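Local atomic coordinates of probable ubiquitin-conjugating enzyme E2 7 (Caenorhabditis elegans, PDB entry 1PZV), a protein that probably catalyses the covalent attachment of ubiquitin to other proteins, taking it over from the E1 activating enzyme as a thioester. Residues V18-F23 / T114-L119; A25-D30 / Y34-L39; T46-G51 / A148-K153; P68-I73 / L120-M125. All blocks are in the same frame, centred on the assembly; numbering follows the deposited sequence.

Contact 1 of 4, residues V18-F23 / T114-L119; sequences VPVDGF and TVETIL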
# COMPACT_ATOMS: atom_id res chain seq x y z
N VAL A 18 7.76 1.12 16.71
CA VAL A 18 8.68 0.35 15.89
C VAL A 18 7.99 0.16 14.55
O VAL A 18 7.26 -0.81 14.33
CB VAL A 18 8.96 -1.04 16.50
CG1 VAL A 18 10.10 -1.70 15.74
CG2 VAL A 18 9.27 -0.91 17.97
N PRO A 19 8.20 1.10 13.63
CA PRO A 19 7.56 0.98 12.32
C PRO A 19 8.25 -0.01 11.40
O PRO A 19 9.37 -0.44 11.66
CB PRO A 19 7.65 2.40 11.76
CG PRO A 19 8.01 3.28 12.97
CD PRO A 19 8.91 2.38 13.75
N VAL A 20 7.54 -0.38 10.34
CA VAL A 20 8.09 -1.25 9.32
C VAL A 20 8.91 -0.25 8.51
O VAL A 20 8.34 0.61 7.84
CB VAL A 20 6.97 -1.84 8.43
CG1 VAL A 20 7.58 -2.64 7.28
CG2 VAL A 20 6.03 -2.69 9.27
N ASP A 21 10.23 -0.33 8.62
CA ASP A 21 11.14 0.58 7.93
C ASP A 21 10.58 1.19 6.64
O ASP A 21 10.29 0.48 5.67
CB ASP A 21 12.46 -0.15 7.63
CG ASP A 21 13.48 0.75 6.94
OD1 ASP A 21 13.83 1.80 7.54
OD2 ASP A 21 13.92 0.43 5.81
N GLY A 22 10.43 2.52 6.63
CA GLY A 22 9.90 3.19 5.46
C GLY A 22 8.39 3.37 5.44
O GLY A 22 7.80 3.62 4.38
N PHE A 23 7.77 3.26 6.61
CA PHE A 23 6.32 3.42 6.73
C PHE A 23 6.01 4.24 7.98
O PHE A 23 6.51 3.94 9.08
CB PHE A 23 5.64 2.06 6.83
CG PHE A 23 5.54 1.31 5.52
CD1 PHE A 23 4.52 1.59 4.61
CD2 PHE A 23 6.47 0.32 5.19
CE1 PHE A 23 4.42 0.89 3.40
CE2 PHE A 23 6.37 -0.39 3.98
CZ PHE A 23 5.35 -0.10 3.08
N THR A 114 -1.68 -9.00 10.42
CA THR A 114 -1.65 -7.67 11.03
C THR A 114 -1.33 -6.58 10.01
O THR A 114 -0.98 -6.86 8.85
CB THR A 114 -0.60 -7.60 12.15
OG1 THR A 114 0.71 -7.69 11.58
CG2 THR A 114 -0.80 -8.72 13.14
N VAL A 115 -1.46 -5.33 10.46
CA VAL A 115 -1.18 -4.19 9.61
C VAL A 115 0.24 -4.39 9.11
O VAL A 115 0.56 -4.08 7.96
CB VAL A 115 -1.28 -2.87 10.41
CG1 VAL A 115 -0.92 -1.69 9.53
CG2 VAL A 115 -2.69 -2.70 10.96
N GLU A 116 1.07 -4.93 10.00
CA GLU A 116 2.45 -5.20 9.68
C GLU A 116 2.54 -6.12 8.47
O GLU A 116 3.32 -5.87 7.56
CB GLU A 116 3.14 -5.86 10.88
CG GLU A 116 4.59 -6.27 10.60
CD GLU A 116 5.25 -6.99 11.77
OE1 GLU A 116 6.43 -7.37 11.62
OE2 GLU A 116 4.59 -7.17 12.82
N THR A 117 1.74 -7.18 8.46
CA THR A 117 1.72 -8.13 7.36
C THR A 117 1.37 -7.40 6.05
O THR A 117 2.04 -7.57 5.02
CB THR A 117 0.67 -9.25 7.60
OG1 THR A 117 0.92 -9.89 8.86
CG2 THR A 117 0.74 -10.31 6.49
N ILE A 118 0.32 -6.60 6.10
CA ILE A 118 -0.11 -5.82 4.94
C ILE A 118 1.04 -4.95 4.48
O ILE A 118 1.46 -5.03 3.32
CB ILE A 118 -1.30 -4.90 5.30
CG1 ILE A 118 -2.53 -5.76 5.61
CG2 ILE A 118 -1.61 -3.95 4.15
CD1 ILE A 118 -3.67 -4.98 6.19
N LEU A 119 1.56 -4.11 5.38
CA LEU A 119 2.64 -3.22 5.00
C LEU A 119 3.83 -3.96 4.39
O LEU A 119 4.46 -3.48 3.44
CB LEU A 119 3.08 -2.37 6.19
CG LEU A 119 2.03 -1.38 6.70
CD1 LEU A 119 2.66 -0.42 7.70
CD2 LEU A 119 1.45 -0.60 5.53
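F23 and L119 lie at the heart of this contact, where the loop after helix 5-17 of the UBC fold runs into strand 23-27 and rests on the first turns of helix 115-127. The main interaction is CH-pi: L119 CB stands over one face of the F23 ring, 4.2 Å from its centroid and only 2° off the normal. F23 CG, anti to the carbonyl carbon (chi1 -76°), sets the ring beside the helix, and chi2 turns its face to L119. L119 CD2 adds a touch at 3.9 Å from F23 CD1, and its other methyl, CD1, lies 4.0 Å from F23 CB. The backbone joins in where L119 O comes within 3.5 Å of F23 CZ, while V20 O lies at the ring edge, in its plane. An alanine in place of F23 would remove the ring and would probably leave a gap between L119, V40 and I123. Looser apolar packing borders the ring: V20 CG2 is 4.1 Å from E116 CG and 4.3 Å from L119 CB, and the extended glutamate leads its carboxylate away from the valine. Side-chain hydrogen bonds of the two segments lie at the helix start, where T114 is the N-cap and forms a capping box with T117. T114 N donates almost straight (174°) to T117 OG1 at 3.2 Å; the reciprocal bond, T117 N to T114 OG1, is weak.

Contact 2 of 4, residues A25-D30 / Y34-L39; sequences AGLVDD and YKWEVL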
# COMPACT_ATOMS: atom_id res chain seq x y z
N ALA A 25 2.74 5.63 10.21
CA ALA A 25 1.29 5.50 10.38
C ALA A 25 0.69 6.45 11.41
O ALA A 25 1.28 6.70 12.46
CB ALA A 25 0.92 4.05 10.72
N GLY A 26 -0.49 6.97 11.10
CA GLY A 26 -1.17 7.88 12.01
C GLY A 26 -2.65 7.80 11.72
O GLY A 26 -3.07 7.02 10.89
N LEU A 27 -3.44 8.61 12.41
CA LEU A 27 -4.88 8.62 12.22
C LEU A 27 -5.37 9.88 11.54
O LEU A 27 -4.92 10.97 11.88
CB LEU A 27 -5.59 8.51 13.56
CG LEU A 27 -5.49 7.19 14.31
CD1 LEU A 27 -6.11 7.37 15.69
CD2 LEU A 27 -6.20 6.07 13.52
N VAL A 28 -6.28 9.74 10.59
CA VAL A 28 -6.83 10.92 9.92
C VAL A 28 -7.57 11.73 10.98
O VAL A 28 -7.39 12.94 11.09
CB VAL A 28 -7.83 10.53 8.81
CG1 VAL A 28 -8.46 11.79 8.21
CG2 VAL A 28 -7.13 9.70 7.73
N ASP A 29 -8.41 11.04 11.75
CA ASP A 29 -9.18 11.66 12.83
C ASP A 29 -8.79 10.95 14.13
O ASP A 29 -9.00 9.75 14.29
CB ASP A 29 -10.68 11.51 12.57
CG ASP A 29 -11.54 12.26 13.59
OD1 ASP A 29 -11.39 12.01 14.81
OD2 ASP A 29 -12.37 13.11 13.17
N ASP A 30 -8.20 11.70 15.06
CA ASP A 30 -7.76 11.13 16.32
C ASP A 30 -8.79 10.37 17.15
O ASP A 30 -8.44 9.65 18.08
CB ASP A 30 -7.12 12.22 17.19
CG ASP A 30 -5.66 12.42 16.87
OD1 ASP A 30 -4.91 11.42 16.98
OD2 ASP A 30 -5.26 13.55 16.51
N TYR A 34 -10.40 3.71 12.89
CA TYR A 34 -10.67 2.92 11.69
C TYR A 34 -10.21 3.52 10.36
O TYR A 34 -10.40 2.91 9.30
CB TYR A 34 -12.16 2.59 11.62
CG TYR A 34 -12.61 1.61 12.70
CD1 TYR A 34 -12.50 0.23 12.51
CD2 TYR A 34 -13.08 2.08 13.93
CE1 TYR A 34 -12.85 -0.68 13.53
CE2 TYR A 34 -13.43 1.18 14.96
CZ TYR A 34 -13.31 -0.19 14.75
OH TYR A 34 -13.63 -1.07 15.77
N LYS A 35 -9.60 4.71 10.40
CA LYS A 35 -9.08 5.38 9.19
C LYS A 35 -7.64 5.81 9.42
O LYS A 35 -7.38 6.76 10.16
CB LYS A 35 -9.89 6.62 8.84
CG LYS A 35 -11.30 6.36 8.37
CD LYS A 35 -12.00 7.66 7.93
CE LYS A 35 -11.37 8.24 6.66
NZ LYS A 35 -11.50 7.30 5.51
N TRP A 36 -6.70 5.11 8.78
CA TRP A 36 -5.28 5.42 8.94
C TRP A 36 -4.68 6.15 7.76
O TRP A 36 -5.01 5.87 6.60
CB TRP A 36 -4.48 4.14 9.14
CG TRP A 36 -4.78 3.38 10.38
CD1 TRP A 36 -5.96 3.38 11.07
CD2 TRP A 36 -3.92 2.46 11.05
NE1 TRP A 36 -5.88 2.53 12.14
CE2 TRP A 36 -4.63 1.95 12.16
CE3 TRP A 36 -2.60 2.03 10.84
CZ2 TRP A 36 -4.08 1.01 13.04
CZ3 TRP A 36 -2.05 1.11 11.72
CH2 TRP A 36 -2.79 0.62 12.80
N GLU A 37 -3.79 7.09 8.05
CA GLU A 37 -3.07 7.81 7.00
C GLU A 37 -1.65 7.28 7.08
O GLU A 37 -0.98 7.47 8.09
CB GLU A 37 -3.08 9.33 7.25
CG GLU A 37 -2.71 9.75 8.67
CD GLU A 37 -2.55 11.27 8.84
OE1 GLU A 37 -3.29 12.04 8.17
OE2 GLU A 37 -1.68 11.70 9.65
N VAL A 38 -1.19 6.59 6.04
CA VAL A 38 0.17 6.05 6.09
C VAL A 38 1.12 6.57 5.01
O VAL A 38 0.80 6.57 3.83
CB VAL A 38 0.16 4.49 6.02
CG1 VAL A 38 -0.97 3.94 6.90
CG2 VAL A 38 0.02 4.01 4.58
N LEU A 39 2.30 7.02 5.44
CA LEU A 39 3.31 7.51 4.52
C LEU A 39 4.09 6.31 4.03
O LEU A 39 4.66 5.56 4.82
CB LEU A 39 4.28 8.46 5.23
CG LEU A 39 5.45 8.96 4.36
CD1 LEU A 39 4.89 9.87 3.26
CD2 LEU A 39 6.48 9.71 5.20
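G26 and E37 form the hydrogen-bonded pair of this antiparallel hairpin, with G26 N 3.1 Å from E37 O and E37 N 2.9 Å from G26 O. A further bond, V28 N to K35 O, is nearly straight (169°) and prolongs the pairing toward the turn. The glutamate side chain lies across its partner strand, extended beyond CG. With E37 CG held between its own backbone N and carbonyl carbon (chi1 48°), that methylene comes 3.5 Å from G26 O, and the carboxylate continues over the peptide of L27; G26 leaves this face to the glutamate. V28 CG2 leans on the aliphatic root of the glutamate, 4.1 Å from E37 CB. W36 and A25 meet at the other face, where A25 CB approaches W36 CE3 obliquely at 4.1 Å and also lies 4.3 Å from V38 CG1. The CB of L27 points away from the second strand, yet its chain (chi1 -69°) swings CD2 back to 3.6 Å from W36 CD1. Nearby, the indole NE1 is hydrogen-bonded to I33 O in the turn, which would hold the ring in this rotation. Helix 5-17 covers this face through L12, against both L27 and W36, and M15, against A25, while strand 52-58 flanks strand 35-41 on its far side.

Contact 3 of 4, residues T46-G51 / A148-K153; sequences TLYEGG and AEFKKK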
# COMPACT_ATOMS: atom_id res chain seq x y z
N THR A 46 14.31 0.05 -6.15
CA THR A 46 13.04 -0.15 -6.83
C THR A 46 12.81 1.19 -7.52
O THR A 46 13.40 2.19 -7.13
CB THR A 46 11.85 -0.44 -5.85
OG1 THR A 46 11.41 0.79 -5.26
CG2 THR A 46 12.27 -1.39 -4.75
N LEU A 47 11.97 1.21 -8.55
CA LEU A 47 11.70 2.45 -9.27
C LEU A 47 11.10 3.49 -8.34
O LEU A 47 11.14 4.70 -8.60
CB LEU A 47 10.75 2.19 -10.44
CG LEU A 47 11.37 1.27 -11.50
CD1 LEU A 47 10.36 1.07 -12.61
CD2 LEU A 47 12.66 1.89 -12.02
N TYR A 48 10.52 3.01 -7.25
CA TYR A 48 9.94 3.89 -6.27
C TYR A 48 11.03 3.95 -5.21
O TYR A 48 11.15 3.03 -4.39
CB TYR A 48 8.65 3.27 -5.74
CG TYR A 48 7.79 2.68 -6.84
CD1 TYR A 48 8.13 1.47 -7.45
CD2 TYR A 48 6.64 3.33 -7.29
CE1 TYR A 48 7.35 0.93 -8.47
CE2 TYR A 48 5.85 2.80 -8.31
CZ TYR A 48 6.21 1.60 -8.90
OH TYR A 48 5.44 1.09 -9.92
N GLU A 49 11.85 4.99 -5.24
CA GLU A 49 12.93 5.12 -4.27
C GLU A 49 12.80 6.32 -3.36
O GLU A 49 12.82 6.19 -2.13
CB GLU A 49 14.27 5.19 -4.98
CG GLU A 49 15.03 3.88 -5.01
CD GLU A 49 16.50 4.06 -4.68
OE1 GLU A 49 17.34 3.31 -5.23
OE2 GLU A 49 16.83 4.96 -3.87
N GLY A 50 12.67 7.50 -3.96
CA GLY A 50 12.54 8.71 -3.16
C GLY A 50 11.09 9.12 -3.03
O GLY A 50 10.78 10.27 -2.74
N GLY A 51 10.19 8.18 -3.25
CA GLY A 51 8.79 8.51 -3.18
C GLY A 51 8.17 8.61 -1.81
O GLY A 51 8.38 7.76 -0.95
N ALA A 148 10.83 1.58 -21.27
CA ALA A 148 11.41 2.90 -21.42
C ALA A 148 10.57 4.01 -20.80
O ALA A 148 11.01 4.69 -19.86
CB ALA A 148 11.62 3.20 -22.90
N GLU A 149 9.37 4.19 -21.31
CA GLU A 149 8.49 5.24 -20.82
C GLU A 149 7.96 4.98 -19.42
O GLU A 149 7.62 5.92 -18.70
CB GLU A 149 7.31 5.42 -21.77
CG GLU A 149 6.66 6.78 -21.65
CD GLU A 149 5.19 6.74 -22.00
OE1 GLU A 149 4.86 6.19 -23.07
OE2 GLU A 149 4.38 7.26 -21.20
N PHE A 150 7.90 3.70 -19.03
CA PHE A 150 7.40 3.32 -17.71
C PHE A 150 8.26 3.90 -16.58
O PHE A 150 7.73 4.57 -15.68
CB PHE A 150 7.36 1.80 -17.58
CG PHE A 150 6.77 1.33 -16.27
CD1 PHE A 150 5.40 1.36 -16.05
CD2 PHE A 150 7.60 0.87 -15.24
CE1 PHE A 150 4.86 0.94 -14.83
CE2 PHE A 150 7.07 0.45 -14.02
CZ PHE A 150 5.70 0.49 -13.82
N LYS A 151 9.56 3.65 -16.61
CA LYS A 151 10.44 4.18 -15.58
C LYS A 151 10.32 5.69 -15.57
O LYS A 151 10.41 6.32 -14.51
CB LYS A 151 11.90 3.79 -15.85
CG LYS A 151 12.23 2.34 -15.54
CD LYS A 151 13.74 2.07 -15.51
CE LYS A 151 14.37 2.16 -16.89
NZ LYS A 151 15.81 1.77 -16.87
N LYS A 152 10.11 6.25 -16.75
CA LYS A 152 9.99 7.69 -16.92
C LYS A 152 8.74 8.23 -16.23
O LYS A 152 8.72 9.37 -15.77
CB LYS A 152 9.98 8.03 -18.41
CG LYS A 152 10.13 9.51 -18.74
CD LYS A 152 9.87 9.77 -20.22
CE LYS A 152 9.59 11.24 -20.49
NZ LYS A 152 9.16 11.48 -21.90
N LYS A 153 7.69 7.42 -16.17
CA LYS A 153 6.45 7.83 -15.53
C LYS A 153 6.48 7.61 -14.02
O LYS A 153 5.85 8.35 -13.26
CB LYS A 153 5.26 7.09 -16.15
CG LYS A 153 5.05 7.49 -17.60
CD LYS A 153 4.70 8.97 -17.69
CE LYS A 153 4.93 9.54 -19.09
NZ LYS A 153 6.39 9.57 -19.42
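Y48 OH is gripped by two partners, W77 O and H78 ND1, and stands 4.0 Å from F150 CZ, so the tyrosine ties its loop to the His-Pro-Asn segment of the UBC fold beside helix 147-161. The loop, between strands 35-41 and 52-58, carries the Tyr-Glu-Gly-Gly sequence familiar from E2 enzymes. The phenol crosses F150 at about a right angle, and its hydroxyl meets the second ring obliquely. F150 CG lies anti to the backbone N (chi1 -176°), which sends the ring off the helix toward the loop, where it also meets the ring of W77. L47 makes the larger apolar contact. Its CD1 comes to the edge of the F150 ring, close to the ring plane and 3.6 Å from CE2. A serine in place of L47 would probably leave this ring edge and the methylenes of K151 without their apolar mate, opening a gap between loop and helix. Within the loop, T46 OG1 is hydrogen-bonded to P43 O. Along the helix, K153 NZ reaches back to E149 OE2, a salt bridge of 3.5 Å. The K151 chain crosses L47 at about a right angle, then bends at chi3 and leads its amino group away; L47 CD2 lies 3.6 Å from K151 CG and 3.7 Å from K151 CD.

Contact 4 of 4, residues P68-I73 / L120-M125; sequences PKMKFI and LSVISM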
# COMPACT_ATOMS: atom_id res chain seq x y z
N PRO A 68 -8.65 -4.80 5.43
CA PRO A 68 -8.96 -3.38 5.33
C PRO A 68 -8.77 -3.03 3.86
O PRO A 68 -8.17 -3.79 3.11
CB PRO A 68 -7.89 -2.75 6.22
CG PRO A 68 -6.72 -3.66 6.00
CD PRO A 68 -7.35 -5.02 6.09
N LYS A 69 -9.30 -1.89 3.44
CA LYS A 69 -9.13 -1.47 2.06
C LYS A 69 -8.00 -0.46 2.03
O LYS A 69 -7.93 0.42 2.89
CB LYS A 69 -10.42 -0.83 1.52
CG LYS A 69 -11.57 -1.82 1.32
CD LYS A 69 -12.75 -1.18 0.58
CE LYS A 69 -13.78 -2.23 0.16
NZ LYS A 69 -14.88 -1.65 -0.67
N MET A 70 -7.08 -0.59 1.07
CA MET A 70 -5.98 0.34 0.99
C MET A 70 -6.03 1.17 -0.27
O MET A 70 -5.91 0.64 -1.37
CB MET A 70 -4.64 -0.39 1.06
CG MET A 70 -3.45 0.56 1.12
SD MET A 70 -1.95 -0.31 1.54
CE MET A 70 -0.80 1.03 1.78
N LYS A 71 -6.22 2.47 -0.11
CA LYS A 71 -6.29 3.39 -1.24
C LYS A 71 -5.15 4.40 -1.21
O LYS A 71 -5.01 5.16 -0.26
CB LYS A 71 -7.63 4.14 -1.23
CG LYS A 71 -7.70 5.21 -2.31
CD LYS A 71 -9.11 5.77 -2.46
CE LYS A 71 -9.16 6.83 -3.57
NZ LYS A 71 -10.55 7.20 -3.94
N PHE A 72 -4.35 4.40 -2.26
CA PHE A 72 -3.25 5.33 -2.36
C PHE A 72 -3.66 6.75 -2.75
O PHE A 72 -4.36 6.94 -3.74
CB PHE A 72 -2.23 4.84 -3.41
CG PHE A 72 -0.99 4.31 -2.83
CD1 PHE A 72 -0.76 2.94 -2.75
CD2 PHE A 72 -0.05 5.18 -2.34
CE1 PHE A 72 0.42 2.46 -2.17
CE2 PHE A 72 1.11 4.73 -1.77
CZ PHE A 72 1.35 3.36 -1.67
N ILE A 73 -3.25 7.70 -1.99
CA ILE A 73 -3.50 9.07 -2.32
C ILE A 73 -2.15 9.44 -2.85
O ILE A 73 -1.20 8.80 -2.45
CB ILE A 73 -3.93 9.92 -1.10
CG1 ILE A 73 -5.37 9.54 -0.71
CG2 ILE A 73 -3.82 11.41 -1.41
CD1 ILE A 73 -5.95 10.38 0.40
N LEU A 120 4.12 -5.14 4.91
CA LEU A 120 5.23 -5.92 4.39
C LEU A 120 4.92 -6.39 2.98
O LEU A 120 5.76 -6.27 2.08
CB LEU A 120 5.52 -7.13 5.28
CG LEU A 120 6.27 -6.81 6.58
CD1 LEU A 120 6.38 -8.04 7.45
CD2 LEU A 120 7.65 -6.27 6.22
N SER A 121 3.72 -6.93 2.77
CA SER A 121 3.38 -7.41 1.43
C SER A 121 3.34 -6.22 0.46
O SER A 121 3.40 -6.41 -0.76
CB SER A 121 2.06 -8.19 1.44
OG SER A 121 0.94 -7.33 1.55
N VAL A 122 3.25 -5.00 0.99
CA VAL A 122 3.23 -3.81 0.14
C VAL A 122 4.65 -3.48 -0.37
O VAL A 122 4.82 -3.00 -1.50
CB VAL A 122 2.66 -2.60 0.88
CG1 VAL A 122 2.81 -1.34 0.03
CG2 VAL A 122 1.21 -2.86 1.20
N ILE A 123 5.66 -3.72 0.45
CA ILE A 123 7.00 -3.49 -0.02
C ILE A 123 7.21 -4.46 -1.18
O ILE A 123 7.85 -4.12 -2.19
CB ILE A 123 8.05 -3.78 1.07
CG1 ILE A 123 8.01 -2.68 2.13
CG2 ILE A 123 9.45 -3.88 0.44
CD1 ILE A 123 9.01 -2.89 3.25
N SER A 124 6.68 -5.67 -1.05
CA SER A 124 6.78 -6.68 -2.09
C SER A 124 6.11 -6.19 -3.37
O SER A 124 6.69 -6.27 -4.45
CB SER A 124 6.10 -7.97 -1.65
OG SER A 124 6.86 -8.67 -0.68
N MET A 125 4.89 -5.69 -3.26
CA MET A 125 4.19 -5.20 -4.42
C MET A 125 5.00 -4.18 -5.21
O MET A 125 5.07 -4.24 -6.45
CB MET A 125 2.87 -4.56 -4.02
CG MET A 125 2.26 -3.75 -5.14
SD MET A 125 0.72 -3.02 -4.68
CE MET A 125 1.30 -1.66 -3.62
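This is apolar packing of helix 115-127 on strand 69-72, one of the two end strands of the four-stranded sheet, close to the centre of the chain. M70 and F72, two apart on the strand, both point toward the helix, which answers with V122 and M125, one turn apart. The backbones stand well off each other: the closest CA atoms, those of M70 and V122, are 10.1 Å apart, and the methionines and F72 bridge most of the interval. M70 does so fully extended, its CG anti to the backbone N (chi1 -174°), and brings SD to 4.1 Å from V122 CG2 as the two side chains pass at a slant. M125 also starts out extended but turns at its last torsion (chi3 76°), so that CE approaches the F72 ring obliquely, 4.5 Å from CE1. L57 packs on M70, while F53, A55 and V87 also touch F72, so the contact joins the apolar packing of the sheet. M125 also touches H78, and its side chain is about 7 Å from that of C88, the predicted thioester cysteine. A meander of four antiparallel strands packed against this helix is the core of the ubiquitin-conjugating enzyme fold.

In the fold
Contacts 1 and 4 use successive parts of helix 115-127, their centres 10 Å apart, and touch where F23 CE2 lies 3.4 Å from I123 CG1. Contact 2, the hairpin edge of the sheet, is nested along the chain inside the loop closed by contact 1 and touches it at V115 CG1 and W36 CZ3, 3.7 Å apart. It reaches contact 4 through V38 CG2 and M70 CE, 4.2 Å apart, so these three share one apolar interior. Contact 3 touches none of them: its centre is about 17 Å from that of contact 4. Both nevertheless border H78, contact 3 through Y48 and contact 4 through M125, whose side chain lies about 7 Å from that of the predicted active-site C88.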